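Local structure of periplasmic binding protein/LacI transcriptional regulator (Brachyspira murdochii, 4KQC) at residues A[266-271]-A[301-306]; A[207-212]-A[245-250]; A[219-224]-A[262-267]; A[118-123]-A[159-164]. The protein probably binds a carbohydrate outside the cytoplasmic membrane, as the solute-binding component of an ABC transporter. All blocks are in the same frame, centred on the assembly; numbering follows the deposited sequence.

Contact 1: A[266-271]-A[301-306]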
loop_
_atom_site.group_PDB
_atom_site.type_symbol
_atom_site.label_atom_id
_atom_site.label_comp_id
_atom_site.label_asym_id
_atom_site.label_seq_id
_atom_site.Cartn_x
_atom_site.Cartn_y
_atom_site.Cartn_z
ATOM N N GLN A 266 -5.271 0.518 -16.028
ATOM C CA GLN A 266 -6.722 0.677 -16.091
ATOM C C GLN A 266 -7.263 1.367 -14.858
ATOM O O GLN A 266 -8.258 2.078 -14.934
ATOM C CB GLN A 266 -7.437 -0.660 -16.329
ATOM C CG GLN A 266 -7.100 -1.320 -17.656
ATOM C CD GLN A 266 -7.039 -0.296 -18.803
ATOM O OE1 GLN A 266 -5.956 0.038 -19.351
ATOM N NE2 GLN A 266 -8.202 0.275 -19.115
ATOM N N GLY A 267 -6.615 1.187 -13.715
ATOM C CA GLY A 267 -7.130 1.759 -12.475
ATOM C C GLY A 267 -6.262 1.234 -11.353
ATOM O O GLY A 267 -5.495 0.256 -11.567
ATOM N N SER A 268 -6.444 1.823 -10.199
ATOM C CA SER A 268 -5.734 1.437 -8.987
ATOM C C SER A 268 -6.547 1.702 -7.768
ATOM O O SER A 268 -7.599 2.376 -7.808
ATOM C CB SER A 268 -4.407 2.228 -8.883
ATOM O OG SER A 268 -3.476 1.843 -9.896
ATOM N N VAL A 269 -6.121 1.165 -6.636
ATOM C CA VAL A 269 -6.774 1.523 -5.366
ATOM C C VAL A 269 -5.943 2.501 -4.592
ATOM O O VAL A 269 -4.718 2.405 -4.615
ATOM C CB VAL A 269 -7.106 0.284 -4.493
ATOM C CG1 VAL A 269 -8.178 -0.518 -5.150
ATOM C CG2 VAL A 269 -5.919 -0.568 -4.229
ATOM N N THR A 270 -6.602 3.472 -3.965
ATOM C CA THR A 270 -5.882 4.482 -3.155
ATOM C C THR A 270 -6.270 4.336 -1.717
ATOM O O THR A 270 -7.392 3.988 -1.366
ATOM C CB THR A 270 -6.146 5.945 -3.596
ATOM O OG1 THR A 270 -5.388 6.861 -2.806
ATOM C CG2 THR A 270 -7.611 6.347 -3.541
ATOM N N GLN A 271 -5.321 4.613 -0.862
ATOM C CA GLN A 271 -5.600 4.746 0.553
ATOM C C GLN A 271 -6.136 6.138 0.889
ATOM O O GLN A 271 -6.359 6.933 0.018
ATOM C CB GLN A 271 -4.338 4.462 1.367
ATOM C CG GLN A 271 -3.554 3.175 1.049
ATOM C CD GLN A 271 -2.335 3.042 1.934
ATOM O OE1 GLN A 271 -2.484 2.873 3.170
ATOM N NE2 GLN A 271 -1.165 3.143 1.385
ATOM N N LYS A 301 -10.150 3.034 -1.896
ATOM C CA LYS A 301 -11.119 3.360 -2.932
ATOM C C LYS A 301 -10.484 3.129 -4.301
ATOM O O LYS A 301 -9.272 3.424 -4.496
ATOM C CB LYS A 301 -11.549 4.817 -2.868
ATOM C CG LYS A 301 -12.472 5.202 -1.724
ATOM C CD LYS A 301 -12.934 6.635 -1.975
ATOM C CE LYS A 301 -13.947 7.141 -0.973
ATOM N NZ LYS A 301 -15.010 6.141 -0.769
ATOM N N TRP A 302 -11.296 2.573 -5.206
ATOM C CA TRP A 302 -10.876 2.429 -6.598
ATOM C C TRP A 302 -10.885 3.791 -7.260
ATOM O O TRP A 302 -11.845 4.562 -7.108
ATOM C CB TRP A 302 -11.868 1.506 -7.329
ATOM C CG TRP A 302 -11.619 1.333 -8.772
ATOM C CD1 TRP A 302 -12.280 1.914 -9.799
ATOM C CD2 TRP A 302 -10.586 0.506 -9.359
ATOM N NE1 TRP A 302 -11.766 1.462 -10.999
ATOM C CE2 TRP A 302 -10.707 0.629 -10.763
ATOM C CE3 TRP A 302 -9.584 -0.318 -8.836
ATOM C CZ2 TRP A 302 -9.897 -0.091 -11.653
ATOM C CZ3 TRP A 302 -8.769 -0.983 -9.717
ATOM C CH2 TRP A 302 -8.924 -0.863 -11.107
ATOM N N TYR A 303 -9.893 4.028 -8.089
ATOM C CA TYR A 303 -9.835 5.219 -8.944
ATOM C C TYR A 303 -9.354 4.823 -10.346
ATOM O O TYR A 303 -8.581 3.840 -10.528
ATOM C CB TYR A 303 -9.074 6.336 -8.320
ATOM C CG TYR A 303 -7.569 6.201 -8.367
ATOM C CD1 TYR A 303 -6.919 5.455 -7.405
ATOM C CD2 TYR A 303 -6.832 6.863 -9.328
ATOM C CE1 TYR A 303 -5.583 5.377 -7.406
ATOM C CE2 TYR A 303 -5.450 6.761 -9.349
ATOM C CZ TYR A 303 -4.857 5.999 -8.396
ATOM O OH TYR A 303 -3.486 5.912 -8.457
ATOM N N ASP A 304 -9.842 5.590 -11.321
ATOM C CA ASP A 304 -9.598 5.309 -12.714
ATOM C C ASP A 304 -9.816 6.604 -13.479
ATOM O O ASP A 304 -10.002 7.646 -12.873
ATOM C CB ASP A 304 -10.423 4.097 -13.186
ATOM C CG ASP A 304 -11.941 4.335 -13.166
ATOM O OD1 ASP A 304 -12.367 5.498 -13.046
ATOM O OD2 ASP A 304 -12.677 3.315 -13.211
ATOM N N LYS A 305 -9.831 6.511 -14.795
ATOM C CA LYS A 305 -9.938 7.720 -15.624
ATOM C C LYS A 305 -11.220 8.443 -15.369
ATOM O O LYS A 305 -11.260 9.672 -15.451
ATOM C CB LYS A 305 -9.885 7.371 -17.095
ATOM C CG LYS A 305 -8.495 7.367 -17.638
ATOM C CD LYS A 305 -8.499 7.403 -19.179
ATOM C CE LYS A 305 -8.221 8.799 -19.742
ATOM N NZ LYS A 305 -9.362 9.748 -19.781
ATOM N N THR A 306 -12.253 7.699 -15.020
ATOM C CA THR A 306 -13.561 8.288 -14.819
ATOM C C THR A 306 -13.666 9.164 -13.582
ATOM O O THR A 306 -14.433 10.154 -13.582
ATOM C CB THR A 306 -14.640 7.201 -14.755
ATOM O OG1 THR A 306 -14.534 6.386 -15.926
ATOM C CG2 THR A 306 -16.047 7.829 -14.677
HETATM O O HOH W 1 -9.166 4.164 -16.470
#

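Contact 2: A[207-212]-A[245-250]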
loop_
_atom_site.group_PDB
_atom_site.type_symbol
_atom_site.label_atom_id
_atom_site.label_comp_id
_atom_site.label_asym_id
_atom_site.label_seq_id
_atom_site.Cartn_x
_atom_site.Cartn_y
_atom_site.Cartn_z
ATOM N N LEU A 207 -2.375 -12.174 -19.306
ATOM C CA LEU A 207 -3.537 -11.329 -19.633
ATOM C C LEU A 207 -3.591 -10.091 -18.783
ATOM O O LEU A 207 -4.119 -9.052 -19.214
ATOM C CB LEU A 207 -4.885 -12.063 -19.421
ATOM C CG LEU A 207 -5.234 -13.266 -20.262
ATOM C CD1 LEU A 207 -6.632 -13.804 -19.859
ATOM C CD2 LEU A 207 -5.225 -12.754 -21.680
ATOM N N GLY A 208 -3.106 -10.213 -17.552
ATOM C CA GLY A 208 -3.228 -9.063 -16.612
ATOM C C GLY A 208 -2.037 -9.045 -15.699
ATOM O O GLY A 208 -1.379 -10.050 -15.516
ATOM N N ILE A 209 -1.823 -7.882 -15.107
ATOM C CA ILE A 209 -0.757 -7.673 -14.168
ATOM C C ILE A 209 -1.256 -6.805 -13.051
ATOM O O ILE A 209 -1.805 -5.705 -13.300
ATOM C CB ILE A 209 0.402 -6.970 -14.851
ATOM C CG1 ILE A 209 0.937 -7.801 -16.057
ATOM C CG2 ILE A 209 1.462 -6.687 -13.804
ATOM C CD1 ILE A 209 2.005 -7.069 -16.894
ATOM N N TYR A 210 -1.132 -7.300 -11.828
ATOM C CA TYR A 210 -1.495 -6.520 -10.607
ATOM C C TYR A 210 -0.172 -6.007 -9.969
ATOM O O TYR A 210 0.750 -6.776 -9.653
ATOM C CB TYR A 210 -2.244 -7.397 -9.612
ATOM C CG TYR A 210 -2.321 -6.847 -8.206
ATOM C CD1 TYR A 210 -2.640 -5.539 -7.929
ATOM C CD2 TYR A 210 -2.116 -7.668 -7.123
ATOM C CE1 TYR A 210 -2.799 -5.076 -6.617
ATOM C CE2 TYR A 210 -2.196 -7.196 -5.846
ATOM C CZ TYR A 210 -2.546 -5.932 -5.577
ATOM O OH TYR A 210 -2.614 -5.547 -4.275
ATOM N N LEU A 211 -0.085 -4.682 -9.844
ATOM C CA LEU A 211 1.023 -3.947 -9.266
ATOM C C LEU A 211 0.726 -3.571 -7.817
ATOM O O LEU A 211 -0.157 -2.768 -7.587
ATOM C CB LEU A 211 1.227 -2.695 -10.145
ATOM C CG LEU A 211 1.416 -2.885 -11.653
ATOM C CD1 LEU A 211 1.252 -1.558 -12.373
ATOM C CD2 LEU A 211 2.750 -3.548 -11.899
ATOM N N SER A 212 1.336 -4.254 -6.846
ATOM C CA SER A 212 0.990 -4.107 -5.425
ATOM C C SER A 212 1.402 -2.805 -4.762
ATOM O O SER A 212 0.960 -2.566 -3.641
ATOM C CB SER A 212 1.423 -5.326 -4.598
ATOM O OG SER A 212 2.822 -5.410 -4.501
ATOM N N LEU A 245 -3.115 -5.839 -22.565
ATOM C CA LEU A 245 -2.856 -6.140 -21.173
ATOM C C LEU A 245 -3.741 -5.319 -20.259
ATOM O O LEU A 245 -3.936 -4.133 -20.531
ATOM C CB LEU A 245 -1.390 -5.857 -20.818
ATOM C CG LEU A 245 -0.394 -6.800 -21.367
ATOM C CD1 LEU A 245 1.008 -6.283 -21.209
ATOM C CD2 LEU A 245 -0.440 -8.120 -20.602
ATOM N N VAL A 246 -4.281 -5.971 -19.247
ATOM C CA VAL A 246 -5.055 -5.327 -18.179
ATOM C C VAL A 246 -4.175 -5.194 -16.960
ATOM O O VAL A 246 -3.848 -6.175 -16.331
ATOM C CB VAL A 246 -6.338 -6.101 -17.811
ATOM C CG1 VAL A 246 -7.108 -5.364 -16.721
ATOM C CG2 VAL A 246 -7.194 -6.284 -19.074
ATOM N N VAL A 247 -3.796 -3.965 -16.684
ATOM C CA VAL A 247 -2.844 -3.675 -15.622
ATOM C C VAL A 247 -3.517 -2.782 -14.579
ATOM O O VAL A 247 -4.149 -1.788 -14.936
ATOM C CB VAL A 247 -1.582 -3.016 -16.202
ATOM C CG1 VAL A 247 -0.566 -2.723 -15.099
ATOM C CG2 VAL A 247 -0.970 -3.861 -17.330
HETATM N N MSE A 248 -3.417 -3.145 -13.312
HETATM C CA MSE A 248 -4.063 -2.408 -12.194
HETATM C C MSE A 248 -3.047 -2.263 -11.081
HETATM O O MSE A 248 -2.318 -3.212 -10.820
HETATM C CB MSE A 248 -5.353 -3.131 -11.733
HETATM C CG MSE A 248 -6.359 -3.100 -12.892
HETATM SE SE MSE A 248 -7.856 -4.237 -12.365
HETATM C CE MSE A 248 -8.898 -3.772 -13.957
ATOM N N GLY A 249 -3.134 -1.164 -10.339
ATOM C CA GLY A 249 -2.184 -0.882 -9.284
ATOM C C GLY A 249 -2.749 -0.537 -7.930
ATOM O O GLY A 249 -3.885 -0.779 -7.604
ATOM N N PHE A 250 -1.908 0.098 -7.162
ATOM C CA PHE A 250 -2.143 0.402 -5.758
ATOM C C PHE A 250 -1.359 1.693 -5.437
ATOM O O PHE A 250 -0.222 1.949 -5.952
ATOM C CB PHE A 250 -1.587 -0.757 -4.945
ATOM C CG PHE A 250 -2.239 -0.999 -3.622
ATOM C CD1 PHE A 250 -2.268 -0.009 -2.631
ATOM C CD2 PHE A 250 -2.815 -2.219 -3.381
ATOM C CE1 PHE A 250 -2.885 -0.277 -1.409
ATOM C CE2 PHE A 250 -3.428 -2.492 -2.173
ATOM C CZ PHE A 250 -3.455 -1.484 -1.181
#

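Contact 3: A[219-224]-A[262-267]. With NO3 (nitrate ion), chain F.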
loop_
_atom_site.group_PDB
_atom_site.type_symbol
_atom_site.label_atom_id
_atom_site.label_comp_id
_atom_site.label_asym_id
_atom_site.label_seq_id
_atom_site.Cartn_x
_atom_site.Cartn_y
_atom_site.Cartn_z
ATOM N N GLY A 219 8.507 0.416 -11.891
ATOM C CA GLY A 219 9.247 -0.601 -12.587
ATOM C C GLY A 219 8.538 -1.086 -13.801
ATOM O O GLY A 219 9.119 -1.304 -14.865
ATOM N N PHE A 220 7.209 -1.264 -13.680
ATOM C CA PHE A 220 6.435 -1.660 -14.845
ATOM C C PHE A 220 6.524 -0.624 -15.987
ATOM O O PHE A 220 6.625 -1.025 -17.179
ATOM C CB PHE A 220 4.986 -1.888 -14.408
ATOM C CG PHE A 220 4.004 -1.958 -15.530
ATOM C CD1 PHE A 220 3.825 -3.128 -16.263
ATOM C CD2 PHE A 220 3.283 -0.826 -15.889
ATOM C CE1 PHE A 220 2.901 -3.166 -17.301
ATOM C CE2 PHE A 220 2.380 -0.880 -16.959
ATOM C CZ PHE A 220 2.215 -2.052 -17.636
ATOM N N LEU A 221 6.549 0.657 -15.605
ATOM C CA LEU A 221 6.575 1.749 -16.553
ATOM C C LEU A 221 7.930 1.997 -17.194
ATOM O O LEU A 221 8.023 2.775 -18.133
ATOM C CB LEU A 221 6.003 3.007 -15.887
ATOM C CG LEU A 221 4.504 2.970 -15.566
ATOM C CD1 LEU A 221 4.058 4.055 -14.572
ATOM C CD2 LEU A 221 3.654 3.001 -16.802
ATOM N N VAL A 222 8.974 1.341 -16.692
ATOM C CA VAL A 222 10.265 1.252 -17.406
ATOM C C VAL A 222 10.087 0.473 -18.686
ATOM O O VAL A 222 10.735 0.799 -19.708
ATOM C CB VAL A 222 11.297 0.575 -16.526
ATOM C CG1 VAL A 222 12.529 0.175 -17.358
ATOM C CG2 VAL A 222 11.604 1.422 -15.300
ATOM N N VAL A 223 9.202 -0.540 -18.658
ATOM C CA VAL A 223 9.088 -1.511 -19.762
ATOM C C VAL A 223 7.906 -1.211 -20.702
ATOM O O VAL A 223 8.016 -1.364 -21.949
ATOM C CB VAL A 223 8.898 -2.929 -19.178
ATOM C CG1 VAL A 223 8.777 -3.989 -20.237
ATOM C CG2 VAL A 223 10.098 -3.266 -18.322
ATOM N N TYR A 224 6.800 -0.834 -20.095
ATOM C CA TYR A 224 5.554 -0.512 -20.861
ATOM C C TYR A 224 5.290 0.989 -20.826
ATOM O O TYR A 224 5.205 1.589 -19.738
ATOM C CB TYR A 224 4.377 -1.266 -20.294
ATOM C CG TYR A 224 4.373 -2.701 -20.734
ATOM C CD1 TYR A 224 3.898 -3.065 -22.003
ATOM C CD2 TYR A 224 4.845 -3.721 -19.909
ATOM C CE1 TYR A 224 3.897 -4.365 -22.391
ATOM C CE2 TYR A 224 4.843 -5.008 -20.321
ATOM C CZ TYR A 224 4.362 -5.336 -21.562
ATOM O OH TYR A 224 4.396 -6.628 -21.962
ATOM N N ASN A 262 -3.192 8.103 -19.355
ATOM C CA ASN A 262 -2.785 7.695 -20.683
ATOM C C ASN A 262 -3.277 6.313 -21.091
ATOM O O ASN A 262 -2.899 5.849 -22.176
ATOM C CB ASN A 262 -1.248 7.654 -20.717
ATOM C CG ASN A 262 -0.609 9.012 -20.660
ATOM O OD1 ASN A 262 -1.218 10.007 -21.047
ATOM N ND2 ASN A 262 0.647 9.068 -20.163
ATOM N N GLY A 263 -4.014 5.600 -20.215
ATOM C CA GLY A 263 -4.592 4.328 -20.559
ATOM C C GLY A 263 -3.718 3.084 -20.478
ATOM O O GLY A 263 -4.114 2.005 -20.921
ATOM N N ILE A 264 -2.489 3.237 -19.936
ATOM C CA ILE A 264 -1.577 2.135 -19.727
ATOM C C ILE A 264 -2.000 1.270 -18.507
ATOM O O ILE A 264 -1.930 0.074 -18.553
ATOM C CB ILE A 264 -0.120 2.656 -19.564
ATOM C CG1 ILE A 264 0.297 3.471 -20.810
ATOM C CG2 ILE A 264 0.831 1.488 -19.325
ATOM C CD1 ILE A 264 1.449 4.390 -20.564
ATOM N N ILE A 265 -2.492 1.935 -17.468
ATOM C CA ILE A 265 -2.960 1.265 -16.263
ATOM C C ILE A 265 -4.448 1.557 -16.193
ATOM O O ILE A 265 -4.854 2.725 -16.321
ATOM C CB ILE A 265 -2.184 1.780 -14.997
ATOM C CG1 ILE A 265 -0.725 1.393 -15.097
ATOM C CG2 ILE A 265 -2.838 1.286 -13.725
ATOM C CD1 ILE A 265 0.142 1.929 -13.965
ATOM N N GLN A 266 -5.271 0.518 -16.028
ATOM C CA GLN A 266 -6.722 0.677 -16.091
ATOM C C GLN A 266 -7.263 1.367 -14.858
ATOM O O GLN A 266 -8.258 2.078 -14.934
ATOM C CB GLN A 266 -7.437 -0.660 -16.329
ATOM C CG GLN A 266 -7.100 -1.320 -17.656
ATOM C CD GLN A 266 -7.039 -0.296 -18.803
ATOM O OE1 GLN A 266 -5.956 0.038 -19.351
ATOM N NE2 GLN A 266 -8.202 0.275 -19.115
ATOM N N GLY A 267 -6.615 1.187 -13.715
ATOM C CA GLY A 267 -7.130 1.759 -12.475
ATOM C C GLY A 267 -6.262 1.234 -11.353
ATOM O O GLY A 267 -5.495 0.256 -11.567
HETATM N N NO3 F . 2.043 12.605 -18.951
HETATM O O1 NO3 F . 0.858 12.937 -18.997
HETATM O O2 NO3 F . 2.960 13.306 -18.145
HETATM O O3 NO3 F . 2.495 11.524 -19.712
#

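Contact 4: A[118-123]-A[159-164]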
loop_
_atom_site.group_PDB
_atom_site.type_symbol
_atom_site.label_atom_id
_atom_site.label_comp_id
_atom_site.label_asym_id
_atom_site.label_seq_id
_atom_site.Cartn_x
_atom_site.Cartn_y
_atom_site.Cartn_z
ATOM N N ALA A 118 -8.430 -6.965 -2.681
ATOM C CA ALA A 118 -9.611 -7.639 -3.149
ATOM C C ALA A 118 -10.406 -6.764 -4.081
ATOM O O ALA A 118 -11.046 -7.304 -4.981
ATOM C CB ALA A 118 -10.447 -8.143 -1.996
ATOM N N ILE A 119 -10.407 -5.436 -3.901
ATOM C CA ILE A 119 -11.117 -4.543 -4.828
ATOM C C ILE A 119 -10.457 -4.722 -6.205
ATOM O O ILE A 119 -11.131 -4.822 -7.239
ATOM C CB ILE A 119 -11.051 -3.048 -4.395
ATOM C CG1 ILE A 119 -11.741 -2.818 -3.041
ATOM C CG2 ILE A 119 -11.545 -2.173 -5.541
ATOM C CD1 ILE A 119 -11.443 -1.471 -2.434
ATOM N N VAL A 120 -9.123 -4.775 -6.216
ATOM C CA VAL A 120 -8.421 -4.868 -7.477
ATOM C C VAL A 120 -8.777 -6.230 -8.112
ATOM O O VAL A 120 -8.985 -6.303 -9.305
ATOM C CB VAL A 120 -6.881 -4.680 -7.308
ATOM C CG1 VAL A 120 -6.172 -4.781 -8.656
ATOM C CG2 VAL A 120 -6.584 -3.296 -6.712
ATOM N N ALA A 121 -8.852 -7.307 -7.319
ATOM C CA ALA A 121 -9.241 -8.618 -7.869
ATOM C C ALA A 121 -10.631 -8.547 -8.468
ATOM O O ALA A 121 -10.840 -9.074 -9.572
ATOM C CB ALA A 121 -9.204 -9.685 -6.779
ATOM N N ASP A 122 -11.526 -7.872 -7.791
ATOM C CA ASP A 122 -12.934 -7.765 -8.346
ATOM C C ASP A 122 -12.911 -7.101 -9.737
ATOM O O ASP A 122 -13.534 -7.596 -10.706
ATOM C CB ASP A 122 -13.846 -6.917 -7.443
ATOM C CG ASP A 122 -14.096 -7.517 -6.080
ATOM O OD1 ASP A 122 -14.049 -8.739 -5.892
ATOM O OD2 ASP A 122 -14.333 -6.709 -5.136
ATOM N N LYS A 123 -12.184 -6.004 -9.850
ATOM C CA LYS A 123 -12.082 -5.271 -11.106
ATOM C C LYS A 123 -11.351 -6.088 -12.164
ATOM O O LYS A 123 -11.721 -6.037 -13.355
ATOM C CB LYS A 123 -11.356 -3.939 -10.873
ATOM C CG LYS A 123 -12.059 -2.986 -9.956
ATOM C CD LYS A 123 -13.350 -2.488 -10.556
ATOM C CE LYS A 123 -13.957 -1.531 -9.523
ATOM N NZ LYS A 123 -15.228 -0.973 -10.034
ATOM N N GLU A 159 -1.868 -11.560 -1.050
ATOM C CA GLU A 159 -2.825 -12.594 -0.569
ATOM C C GLU A 159 -4.244 -12.098 -0.777
ATOM O O GLU A 159 -5.118 -12.868 -1.156
ATOM C CB GLU A 159 -2.632 -12.962 0.913
ATOM C CG GLU A 159 -1.588 -14.061 1.219
ATOM C CD GLU A 159 -1.533 -14.553 2.696
ATOM O OE1 GLU A 159 -2.194 -13.999 3.624
ATOM O OE2 GLU A 159 -0.765 -15.497 2.938
ATOM N N GLY A 160 -4.489 -10.821 -0.470
ATOM C CA GLY A 160 -5.860 -10.259 -0.612
ATOM C C GLY A 160 -6.409 -10.417 -2.030
ATOM O O GLY A 160 -7.604 -10.733 -2.239
ATOM N N PHE A 161 -5.570 -10.110 -3.013
ATOM C CA PHE A 161 -5.869 -10.253 -4.417
ATOM C C PHE A 161 -6.043 -11.748 -4.764
ATOM O O PHE A 161 -6.990 -12.169 -5.387
ATOM C CB PHE A 161 -4.743 -9.590 -5.261
ATOM C CG PHE A 161 -4.987 -9.711 -6.754
ATOM C CD1 PHE A 161 -4.594 -10.842 -7.427
ATOM C CD2 PHE A 161 -5.632 -8.704 -7.467
ATOM C CE1 PHE A 161 -4.866 -11.015 -8.760
ATOM C CE2 PHE A 161 -5.839 -8.843 -8.823
ATOM C CZ PHE A 161 -5.509 -9.986 -9.455
ATOM N N VAL A 162 -5.042 -12.567 -4.411
ATOM C CA VAL A 162 -5.078 -13.971 -4.773
ATOM C C VAL A 162 -6.357 -14.644 -4.249
ATOM O O VAL A 162 -7.016 -15.392 -4.975
ATOM C CB VAL A 162 -3.779 -14.679 -4.275
ATOM C CG1 VAL A 162 -3.868 -16.176 -4.431
ATOM C CG2 VAL A 162 -2.636 -14.164 -5.093
ATOM N N LYS A 163 -6.660 -14.420 -2.956
ATOM C CA LYS A 163 -7.816 -15.051 -2.283
ATOM C C LYS A 163 -9.086 -14.646 -3.010
ATOM O O LYS A 163 -9.894 -15.495 -3.391
ATOM C CB LYS A 163 -7.902 -14.668 -0.782
ATOM C CG LYS A 163 -9.006 -15.359 0.038
ATOM C CD LYS A 163 -8.528 -16.653 0.720
ATOM C CE LYS A 163 -9.653 -17.427 1.438
ATOM N NZ LYS A 163 -10.138 -16.784 2.700
ATOM N N ARG A 164 -9.262 -13.353 -3.246
ATOM C CA ARG A 164 -10.516 -12.912 -3.857
ATOM C C ARG A 164 -10.608 -13.367 -5.320
ATOM O O ARG A 164 -11.672 -13.811 -5.783
ATOM C CB ARG A 164 -10.680 -11.406 -3.758
ATOM C CG ARG A 164 -11.961 -10.858 -4.367
ATOM C CD ARG A 164 -13.177 -11.386 -3.646
ATOM N NE ARG A 164 -14.392 -10.705 -4.083
ATOM C CZ ARG A 164 -15.644 -11.109 -3.865
ATOM N NH1 ARG A 164 -15.915 -12.192 -3.127
ATOM N NH2 ARG A 164 -16.644 -10.407 -4.376
#

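Contact 1: A[266-271]-A[301-306]
The indole of Trp302 lies across the backbone of Gly267 and Ser268. Its six-membered ring does most of the touching. CH2 comes to 3.4 Å from Gly267 C, and Ser268 O stands 3.3 Å above the indole plane, offset toward the rim. A CB at position 267 would clash with Trp302 CZ2, so the glycine lets the ring settle on the chain. Val269 meets the same indole at its edge, with its CG1 4.0 Å from Trp302 CE3, and the two side chains cross at about a right angle. Trp302 NE1 donates a hydrogen bond to Asp304 OD2 at 3.0 Å, meeting it from above the carboxylate plane. Lys123 adds a cation-pi contact.

Ser268, Thr270 and Tyr303 share the other side of the sheet. CG of Tyr303 sits between its backbone N and carbonyl carbon (chi1 78°), which puts it 3.9 Å from Ser268 O. Its CE1 packs 3.7 Å from Ser268 CB and 3.9 Å from Thr270 CB. The polar ends look elsewhere: Tyr303 OH bonds Asp251 O, and Ser268 OG bonds Gln256 OE1.

Four backbone hydrogen bonds join Ser268 to Tyr303 and Thr270 to Lys301, the shortest being Thr270 N to Lys301 O at 2.7 Å. The strands run antiparallel, at 148°. Strand 301-303 thus closes one edge of the otherwise parallel sheet of a lobe in the type I periplasmic binding protein fold.

Contact 2: A[207-212]-A[245-250]
Leu211 and Val247 press together more tightly than usual, with CD1 of Leu211 only 3.5 Å from Val247 CG1. The other methyl of Val247, CG2, lies 4.2 Å from Ile209 CB. Val247 is therefore a bump set between Ile209 and Leu211, which project on the same side of the sheet. Farther along, Ile209 CD1 just reaches Leu245 CD1.

The opposite side carries Val246, Tyr210 and Met248, a selenomethionine. Gly208 puts no side chain there. Tyr210 and Phe250 lie side by side and point the same way. CG of Phe250 is roughly anti to the backbone N (chi1 -152°), and ring atom CD2 meets Tyr210 OH edge-on at 3.5 Å. The hydroxyl is hydrogen-bonded to Arg157 O. The Phe250 ring also makes a cation-pi contact with Arg157, while its CB sits 3.4 Å from Ser212 O. An alanine at Phe250 would probably open a gap beside the Tyr210 hydroxyl and leave the Arg157 side chain without its aromatic partner.

Four backbone hydrogen bonds hold the parallel pair in register; the shortest is Leu211 N to Met248 O, 2.8 Å.

The strands are the two arms of a beta-alpha-beta crossover through helix 214-223. Phe220 of that helix covers Ile209, Leu211 and Val247. Helix 113-133 covers Tyr210, Val246 and Met248. Strand 141-146 flanks 208-211, and strand 267-270 flanks 246-250.

Contact 3: A[219-224]-A[262-267]
The backbone oxygen of Phe220 takes two N-H groups where helix 214-223 runs out. Tyr224 N reaches Phe220 O at 2.9 Å, and Val223 N reaches the same Phe220 O at 3.0 Å. This double grip holds the last turn, which carries Phe220 and Leu221, the residues that meet Ile264 and Ile265. The Phe220 ring meets Ile264 at its edge, with CE2 3.7 Å from Ile264 CG2. The same CE2 is 4.3 Å from Ile265 CG1.

Leu221 uses both its methyls. CD2 lies 4.1 Å from Ile264 CG2, and CD1 just touches Ile265 CD1 at 4.5 Å. The CG2 methyl of Ile264 is thus shared by a ring edge and a leucine branch.

The loop that brings these isoleucines starts with a Schellman motif at the end of helix 254-261. Gly263 has the positive phi (82°) of that motif. In this alpha/beta fold the loop leads from the helix into strand 267-270, so the contact ties the end of one covering helix to the turn after the next. Leu221 also packs on Pro255 and Ala259 of helix 254-261. The Phe220 side chain also touches Val198 of helix 191-199.

At the outer side of the loop, Asn262 ND2 donates to O3 of a nitrate ion at 3.1 Å. The ion probably came from the crystallisation liquor.

Contact 4: A[118-123]-A[159-164]
Phe161 lays one face of its ring under the methyl of Ala121, a CH-pi contact in which Ala121 CB stands 4.2 Å from the ring centroid and 27° off the normal. Val120 comes to the same ring at about a right angle, with CG1 4.1 Å from Phe161 CE2. Phe161 also stacks on the ring of Tyr210 of strand 208-211.

Small residues let the helices close up. The CB of Arg164 rests against two methyls, 3.7 Å from Ala118 CB and 3.8 Å from Ala121 CB. Gly160 adds a backbone surface next to Ala118. The axes of segments 118-123 and 159-164 approach to 7.6 Å.

Arg164 then bends at chi2 (63°), which turns CD away from an extended path. Its NE donates to Asp122 OD1 at 2.7 Å, a nearly straight hydrogen bond that forms part of a salt bridge. OD1 uses its syn lone pair and lies near the guanidinium plane, while the carboxylate plane stands almost perpendicular to it. Glu167 forms a second salt bridge, through NH1. An alanine in place of Asp122 would probably leave Arg164 NE without its charged mate and the guanidinium freer to turn.

The two segment axes cross at -41°. Their parent helices, 113-133 and 152-171, lie on one side of the mixed sheet of this lobe, as neighbouring covering helices do in the three-layer alpha/beta lobe of periplasmic binding proteins.

All four contacts belong to one lobe and are built round its mixed sheet. Contacts 1 and 2 are neighbours in that sheet, with centres about 12 Å apart. Strands 246-250 and 267-270 join them, and Gln266 N to Val247 O, 2.8 Å, is a probable hydrogen bond. Contact 4 packs on one side: Tyr210 CD2 is 3.5 Å from Phe161 CG, and Val269 CG1 is 3.6 Å from Val120 CG2. Contact 3 lies on the other side, its centre about 9 Å from that of contact 2, and shares Gln266 and Gly267 with contact 1. Contacts 3 and 4 do not touch; their centres are about 19 Å apart. The nitrate sits at contact 3.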